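PDB 4TMD: uncharacterized protein from Mycobacterium smegmatis, which is of unknown function but belongs to the DUF5642 family of the Mog1p/PsbP clan and is probably an exported lipoprotein. Local coordinates for residues L35-Q39 and E57-F61; P93-P97 and A126-G130; G146-N150 and V162-P166. All coordinates share one frame; numbering follows the deposited sequence.

The three contacts follow one another along the chain and belong to one fold built on an antiparallel sheet. Contact 3 joins neighbouring strands within the sheet, whereas contact 1 sets the end of helix 33-36 and the residues after it against a loop, and contact 2 lays a loop on a strand. Contact 1 has its centre about 13 Å from those of both others and touches each: Gln59 OE1 lies 2.9 Å from Ser95 N of contact 2, a probable hydrogen bond, and Pro38 CG packs 3.9 Å from Asn150 ND2 of contact 3. Contacts 2 and 3, centres about 17 Å apart, are linked through adjacent strands 127-137 and 145-155. No active site is known.

Contact 1. Residues L35-Q39 and E57-F61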
loop_
_atom_site.group_PDB
_atom_site.type_symbol
_atom_site.label_atom_id
_atom_site.label_comp_id
_atom_site.label_asym_id
_atom_site.label_seq_id
_atom_site.Cartn_x
_atom_site.Cartn_y
_atom_site.Cartn_z
ATOM N N LEU A 35 -8.931 6.611 -0.852
ATOM C CA LEU A 35 -7.611 6.814 -1.444
ATOM C C LEU A 35 -6.605 5.842 -0.835
ATOM O O LEU A 35 -5.581 5.514 -1.441
ATOM C CB LEU A 35 -7.152 8.263 -1.236
ATOM C CG LEU A 35 -6.060 8.874 -2.126
ATOM C CD1 LEU A 35 -6.183 10.389 -2.111
ATOM C CD2 LEU A 35 -4.656 8.467 -1.698
ATOM N N LEU A 36 -6.914 5.372 0.367
ATOM C CA LEU A 36 -5.970 4.580 1.143
ATOM C C LEU A 36 -6.085 3.083 0.870
ATOM O O LEU A 36 -5.073 2.392 0.751
ATOM C CB LEU A 36 -6.165 4.868 2.629
ATOM C CG LEU A 36 -5.754 6.284 3.036
ATOM C CD1 LEU A 36 -6.167 6.613 4.466
ATOM C CD2 LEU A 36 -4.247 6.475 2.862
ATOM N N SER A 37 -7.319 2.596 0.772
ATOM C CA SER A 37 -7.588 1.179 0.539
ATOM C C SER A 37 -7.401 0.810 -0.932
ATOM O O SER A 37 -7.562 1.662 -1.806
ATOM C CB SER A 37 -9.014 0.834 0.978
ATOM O OG SER A 37 -9.333 1.432 2.221
ATOM N N PRO A 38 -7.067 -0.463 -1.212
ATOM C CA PRO A 38 -7.027 -0.919 -2.606
ATOM C C PRO A 38 -8.392 -0.711 -3.255
ATOM O O PRO A 38 -9.383 -0.671 -2.534
ATOM C CB PRO A 38 -6.688 -2.410 -2.486
ATOM C CG PRO A 38 -5.991 -2.532 -1.163
ATOM C CD PRO A 38 -6.677 -1.531 -0.271
ATOM N N GLN A 39 -8.450 -0.561 -4.574
ATOM C CA GLN A 39 -9.731 -0.295 -5.214
ATOM C C GLN A 39 -10.684 -1.470 -4.986
ATOM O O GLN A 39 -10.271 -2.627 -4.952
ATOM C CB GLN A 39 -9.553 -0.002 -6.707
ATOM C CG GLN A 39 -9.197 -1.192 -7.582
ATOM C CD GLN A 39 -9.008 -0.795 -9.040
ATOM O OE1 GLN A 39 -8.947 0.393 -9.366
ATOM N NE2 GLN A 39 -8.915 -1.788 -9.923
ATOM N N GLU A 57 -9.686 -8.023 -0.240
ATOM C CA GLU A 57 -9.937 -6.585 -0.220
ATOM C C GLU A 57 -8.705 -5.773 0.205
ATOM O O GLU A 57 -8.629 -4.570 -0.055
ATOM C CB GLU A 57 -11.110 -6.269 0.722
ATOM C CG GLU A 57 -12.345 -7.157 0.511
ATOM C CD GLU A 57 -13.498 -6.810 1.450
ATOM O OE1 GLU A 57 -13.290 -6.019 2.401
ATOM O OE2 GLU A 57 -14.614 -7.333 1.232
ATOM N N GLY A 58 -7.752 -6.430 0.862
ATOM C CA GLY A 58 -6.542 -5.764 1.301
ATOM C C GLY A 58 -6.845 -4.817 2.446
ATOM O O GLY A 58 -7.950 -4.826 2.986
ATOM N N GLN A 59 -5.873 -3.980 2.797
ATOM C CA GLN A 59 -5.977 -3.144 3.987
ATOM C C GLN A 59 -7.119 -2.137 3.902
ATOM O O GLN A 59 -7.117 -1.233 3.061
ATOM C CB GLN A 59 -4.673 -2.398 4.238
ATOM C CG GLN A 59 -4.737 -1.514 5.478
ATOM C CD GLN A 59 -4.942 -2.329 6.750
ATOM O OE1 GLN A 59 -4.206 -3.287 7.020
ATOM N NE2 GLN A 59 -5.955 -1.960 7.530
ATOM N N GLN A 60 -8.082 -2.290 4.806
ATOM C CA GLN A 60 -9.242 -1.410 4.843
ATOM C C GLN A 60 -9.125 -0.293 5.881
ATOM O O GLN A 60 -8.457 -0.436 6.902
ATOM C CB GLN A 60 -10.508 -2.232 5.114
ATOM C CG GLN A 60 -10.863 -3.187 3.985
ATOM C CD GLN A 60 -11.043 -2.466 2.656
ATOM O OE1 GLN A 60 -11.900 -1.589 2.523
ATOM N NE2 GLN A 60 -10.222 -2.822 1.672
ATOM N N PHE A 61 -9.784 0.823 5.598
ATOM C CA PHE A 61 -9.926 1.901 6.559
ATOM C C PHE A 61 -11.410 2.151 6.798
ATOM O O PHE A 61 -12.085 2.729 5.940
ATOM C CB PHE A 61 -9.236 3.169 6.065
ATOM C CG PHE A 61 -7.746 3.036 5.942
ATOM C CD1 PHE A 61 -7.183 2.338 4.885
ATOM C CD2 PHE A 61 -6.909 3.610 6.883
ATOM C CE1 PHE A 61 -5.817 2.212 4.774
ATOM C CE2 PHE A 61 -5.540 3.493 6.775
ATOM C CZ PHE A 61 -4.992 2.793 5.721
#
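Phe61 meets the end of helix 33-36 with one face of its ring and one edge. With CG anti to its own carbonyl carbon (chi1 -65°), the ring is carried from CB toward 35-39, with one face against Leu36. CG is loosely met by both CB and CD1 of Leu36. Beyond it, CD1 faces Ser37 OG at 3.5 Å, the hydroxyl oxygen lying at the ring edge and in its plane. CE1 is 3.4 Å from Leu36 CB, which makes a CH-pi contact 3.8 Å from the centroid of the Phe61 ring and 26° off its normal. On the other branch, CD2 and CE2 each lie 3.9 Å from Leu36 CD1, over the same face. At the tip, CZ again meets CB and CD1 of Leu36. The two side chains cross at about a right angle, and the leucine reaches from CB near the rim to CD1 over the middle of the ring.

Ser37, the first residue beyond the helical turn, also receives a weak hydrogen bond from Phe61 N to OG, 3.5 Å long and bent to 136°. The stronger tie of this hydroxyl runs back to Pro33 O. Farther along, the Pro38 ring rests on backbone carbonyls: CD is 3.4 Å from Gln59 O and CG 3.5 Å from Glu57 O. Gln60 folds back at chi2, and its NE2 makes a weak bond to Gly58 O.

The first segment is the end of helix 33-36 and what comes after, the second the loop after helix 53-56; both lie against the sheet. Phe61 continues onto Met159 and Ile161 of strand 158-166, Leu36 packs on Met84 and Val86 of strand 79-88, and Gln59 NE2 bonds Pro93 O of the 93-97 loop.

Contact 2. Residues P93-P97 and A126-G130; sequences PLSDP and ARTVG
Leu94 and Val129 form the apolar part of this contact, their side chains sliding past each other in opposite directions. Leu94 CG stands anti to the backbone N (chi1 -178°), which carries CD2 to 3.8 Å from Val129 CG2 and against Arg127 CB. Val129 points its methyls at the loop: both meet Ser95 O, CG2 at 3.5 Å; CG2 also lies beside Asp96 OD1, and CG1 lies loosely near Pro97 CD.

A second kind of contact sets aliphatic carbon against a flat cation. The Arg127 chain bends at chi3 (-60°) and turns its guanidinium back over Leu94, whose CD2 sits 3.8 Å above the guanidinium plane, toward the rim, with CB close to NH1.

The loop 93-97, between strands 79-88 and 103-107, crosses the start of strand 127-137, an inner strand of the antiparallel sheet flanked by 145-155 and 111-118. Leu94 extends the cover to Val152 and Ser154 of strand 145-155, and Pro97 leans on Phe55 of helix 53-56.

No direct hydrogen bond joins the segments; waters do that work. One water, in the plane of the Arg127 guanidinium at its edge, accepts from Arg127 NH1 at 2.6 Å and from Leu94 N at 3.1 Å. Another donates to Thr128 O at 2.8 Å and to Asp96 OD1 at 3.1 Å.

Asp96 OD2 and Arg127 NH1, of opposite charge, stay 5.6 Å apart, close enough perhaps for a weak attraction but not for a salt bridge.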
loop_
_atom_site.group_PDB
_atom_site.type_symbol
_atom_site.label_atom_id
_atom_site.label_comp_id
_atom_site.label_asym_id
_atom_site.label_seq_id
_atom_site.Cartn_x
_atom_site.Cartn_y
_atom_site.Cartn_z
ATOM N N PRO A 93 -7.379 -1.480 12.483
ATOM C CA PRO A 93 -7.163 -2.929 12.551
ATOM C C PRO A 93 -6.340 -3.407 11.345
ATOM O O PRO A 93 -6.682 -3.118 10.197
ATOM C CB PRO A 93 -8.585 -3.504 12.524
ATOM C CG PRO A 93 -9.465 -2.374 12.997
ATOM C CD PRO A 93 -8.809 -1.123 12.491
ATOM N N LEU A 94 -5.250 -4.108 11.610
ATOM C CA LEU A 94 -4.335 -4.518 10.552
ATOM C C LEU A 94 -4.811 -5.763 9.807
ATOM O O LEU A 94 -5.150 -6.769 10.420
ATOM C CB LEU A 94 -2.952 -4.776 11.139
ATOM C CG LEU A 94 -1.860 -5.166 10.144
ATOM C CD1 LEU A 94 -1.395 -3.955 9.363
ATOM C CD2 LEU A 94 -0.695 -5.835 10.874
ATOM N N SER A 95 -4.824 -5.704 8.481
ATOM C CA SER A 95 -5.117 -6.892 7.687
ATOM C C SER A 95 -3.887 -7.786 7.674
ATOM O O SER A 95 -2.833 -7.385 7.186
ATOM C CB SER A 95 -5.536 -6.513 6.263
ATOM O OG SER A 95 -5.631 -7.669 5.442
ATOM N N ASP A 96 -4.012 -8.993 8.217
ATOM C CA ASP A 96 -2.849 -9.854 8.422
ATOM C C ASP A 96 -3.188 -11.342 8.241
ATOM O O ASP A 96 -3.338 -12.085 9.216
ATOM C CB ASP A 96 -2.264 -9.606 9.823
ATOM C CG ASP A 96 -0.872 -10.185 9.989
ATOM O OD1 ASP A 96 -0.274 -10.606 8.972
ATOM O OD2 ASP A 96 -0.372 -10.218 11.132
ATOM N N PRO A 97 -3.285 -11.787 6.981
ATOM C CA PRO A 97 -3.661 -13.165 6.644
ATOM C C PRO A 97 -2.747 -14.230 7.265
ATOM O O PRO A 97 -1.521 -14.069 7.237
ATOM C CB PRO A 97 -3.528 -13.197 5.112
ATOM C CG PRO A 97 -3.527 -11.792 4.671
ATOM C CD PRO A 97 -2.900 -11.013 5.790
ATOM N N ALA A 126 6.795 -2.467 15.191
ATOM C CA ALA A 126 5.763 -2.272 14.187
ATOM C C ALA A 126 5.379 -3.634 13.652
ATOM O O ALA A 126 6.173 -4.574 13.714
ATOM C CB ALA A 126 6.258 -1.350 13.053
ATOM N N ARG A 127 4.146 -3.762 13.175
ATOM C CA ARG A 127 3.762 -4.952 12.433
ATOM C C ARG A 127 3.783 -4.575 10.968
ATOM O O ARG A 127 3.333 -3.487 10.597
ATOM C CB ARG A 127 2.376 -5.464 12.846
ATOM C CG ARG A 127 2.345 -6.226 14.178
ATOM C CD ARG A 127 0.905 -6.470 14.596
ATOM N NE ARG A 127 0.211 -5.194 14.769
ATOM C CZ ARG A 127 -1.111 -5.037 14.794
ATOM N NH1 ARG A 127 -1.925 -6.084 14.648
ATOM N NH2 ARG A 127 -1.614 -3.818 14.962
ATOM N N THR A 128 4.318 -5.456 10.140
ATOM C CA THR A 128 4.357 -5.187 8.713
ATOM C C THR A 128 3.753 -6.331 7.922
ATOM O O THR A 128 3.898 -7.509 8.270
ATOM C CB THR A 128 5.786 -4.924 8.230
ATOM O OG1 THR A 128 6.601 -6.058 8.536
ATOM C CG2 THR A 128 6.369 -3.684 8.916
ATOM N N VAL A 129 3.071 -5.965 6.851
ATOM C CA VAL A 129 2.400 -6.926 5.980
ATOM C C VAL A 129 2.655 -6.502 4.534
ATOM O O VAL A 129 2.531 -5.320 4.210
ATOM C CB VAL A 129 0.881 -6.985 6.246
ATOM C CG1 VAL A 129 0.212 -7.985 5.282
ATOM C CG2 VAL A 129 0.598 -7.361 7.695
ATOM N N GLY A 130 3.032 -7.439 3.674
ATOM C CA GLY A 130 3.248 -7.114 2.268
ATOM C C GLY A 130 2.283 -7.917 1.421
ATOM O O GLY A 130 2.032 -9.072 1.748
HETATM O O HOH W 1 -4.437 -5.476 14.290
HETATM O O HOH W 2 2.729 -9.776 9.312
#

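Contact 3. Residues G146-N150 and V162-P166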
loop_
_atom_site.group_PDB
_atom_site.type_symbol
_atom_site.label_atom_id
_atom_site.label_comp_id
_atom_site.label_asym_id
_atom_site.label_seq_id
_atom_site.Cartn_x
_atom_site.Cartn_y
_atom_site.Cartn_z
ATOM N N GLY A 146 -3.699 -5.524 -14.273
ATOM C CA GLY A 146 -3.184 -4.430 -13.468
ATOM C C GLY A 146 -2.550 -4.990 -12.200
ATOM O O GLY A 146 -3.163 -5.782 -11.477
ATOM N N GLU A 147 -1.319 -4.578 -11.924
ATOM C CA GLU A 147 -0.522 -5.212 -10.882
ATOM C C GLU A 147 0.025 -4.194 -9.878
ATOM O O GLU A 147 0.397 -3.091 -10.266
ATOM C CB GLU A 147 0.618 -5.989 -11.541
ATOM C CG GLU A 147 1.586 -6.647 -10.604
ATOM C CD GLU A 147 2.610 -7.480 -11.351
ATOM O OE1 GLU A 147 3.383 -8.208 -10.704
ATOM O OE2 GLU A 147 2.640 -7.411 -12.595
ATOM N N LEU A 148 0.058 -4.559 -8.592
ATOM C CA LEU A 148 0.747 -3.721 -7.603
ATOM C C LEU A 148 1.260 -4.506 -6.403
ATOM O O LEU A 148 0.817 -5.629 -6.131
ATOM C CB LEU A 148 -0.167 -2.577 -7.128
ATOM C CG LEU A 148 -1.457 -2.816 -6.336
ATOM C CD1 LEU A 148 -1.179 -3.077 -4.869
ATOM C CD2 LEU A 148 -2.404 -1.635 -6.478
ATOM N N TYR A 149 2.215 -3.898 -5.707
ATOM C CA TYR A 149 2.677 -4.366 -4.417
ATOM C C TYR A 149 2.292 -3.336 -3.363
ATOM O O TYR A 149 2.337 -2.128 -3.619
ATOM C CB TYR A 149 4.181 -4.602 -4.429
ATOM C CG TYR A 149 4.596 -5.790 -5.250
ATOM C CD1 TYR A 149 4.872 -7.007 -4.644
ATOM C CD2 TYR A 149 4.713 -5.709 -6.642
ATOM C CE1 TYR A 149 5.262 -8.100 -5.387
ATOM C CE2 TYR A 149 5.109 -6.816 -7.395
ATOM C CZ TYR A 149 5.376 -8.003 -6.757
ATOM O OH TYR A 149 5.774 -9.112 -7.475
ATOM N N ASN A 150 1.868 -3.834 -2.202
ATOM C CA ASN A 150 1.438 -3.025 -1.067
ATOM C C ASN A 150 2.258 -3.421 0.142
ATOM O O ASN A 150 2.354 -4.608 0.442
ATOM C CB ASN A 150 -0.037 -3.270 -0.733
ATOM C CG ASN A 150 -0.948 -2.221 -1.281
ATOM O OD1 ASN A 150 -0.625 -1.033 -1.281
ATOM N ND2 ASN A 150 -2.116 -2.645 -1.747
ATOM N N VAL A 162 3.220 1.796 1.631
ATOM C CA VAL A 162 3.948 1.979 0.385
ATOM C C VAL A 162 3.250 1.145 -0.679
ATOM O O VAL A 162 3.009 -0.055 -0.494
ATOM C CB VAL A 162 5.446 1.585 0.516
ATOM C CG1 VAL A 162 6.160 1.640 -0.863
ATOM C CG2 VAL A 162 6.143 2.511 1.528
ATOM N N THR A 163 2.890 1.795 -1.778
ATOM C CA THR A 163 2.311 1.103 -2.925
ATOM C C THR A 163 3.247 1.255 -4.114
ATOM O O THR A 163 3.669 2.368 -4.433
ATOM C CB THR A 163 0.922 1.654 -3.280
ATOM O OG1 THR A 163 0.066 1.561 -2.129
ATOM C CG2 THR A 163 0.318 0.845 -4.426
ATOM N N ALA A 164 3.598 0.140 -4.746
ATOM C CA ALA A 164 4.475 0.163 -5.917
ATOM C C ALA A 164 3.795 -0.545 -7.080
ATOM O O ALA A 164 3.305 -1.657 -6.911
ATOM C CB ALA A 164 5.800 -0.500 -5.608
ATOM N N ASN A 165 3.769 0.084 -8.253
ATOM C CA ASN A 165 3.129 -0.526 -9.427
ATOM C C ASN A 165 3.901 -0.192 -10.710
ATOM O O ASN A 165 4.551 0.847 -10.780
ATOM C CB ASN A 165 1.673 -0.058 -9.535
ATOM C CG ASN A 165 1.564 1.407 -9.898
ATOM O OD1 ASN A 165 1.526 2.268 -9.033
ATOM N ND2 ASN A 165 1.541 1.697 -11.186
ATOM N N PRO A 166 3.840 -1.076 -11.724
ATOM C CA PRO A 166 4.443 -0.732 -13.019
ATOM C C PRO A 166 3.729 0.472 -13.626
ATOM O O PRO A 166 2.503 0.555 -13.502
ATOM C CB PRO A 166 4.204 -1.983 -13.883
ATOM C CG PRO A 166 3.669 -3.037 -12.965
ATOM C CD PRO A 166 3.052 -2.318 -11.796
#
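Tyr149 and Ala164 form the tight centre of this contact, an antiparallel hydrogen-bonded pair in the beta hairpin of strands 145-155 and 158-166. Tyr149 N donates to Ala164 O at 2.8 Å in an almost straight bond (175°), and Ala164 N returns a bond of the same length to Tyr149 O. CA-H...O contacts fill in around them, such as Thr163 CA to Tyr149 O at 3.3 Å. Near the end of strand 158-166 the chains stay close without this pairing: Glu147 O sits 3.2 Å from Pro166 CD and 3.4 Å from Asn165 CB.

Between aliphatic groups the fit is looser. Leu148 and Asn165 meet through their CB atoms at 3.9 Å, and Leu148 CD2 approaches Thr163 CG2 only to 4.2 Å, on a partly exposed face that also carries Asn150. The opposite face, bearing Tyr149 and Ala164, is packed by Ala182 and Thr179 of helix 179-194 and by Val177. There the Tyr149 ring leads away from Ala164 and stacks on His132, which is also hydrogen-bonded by Glu147 OE1.

Asn150 and Thr163, a non-hydrogen-bonded pair, lie side by side and point the same way. Thr163 CG2 is anti to the backbone N, and OG1, anti to the carbonyl carbon (chi1 -56°), donates to Asn150 OD1 at 2.8 Å. The hydroxyl comes in nearly along the C=O axis. Because this bond needs the amide oxygen beside Thr163, it probably settles which way round the amide sits, leaving ND2 on the side away from Thr163: a side-chain hydrogen bond at a pair whose backbones exchange none.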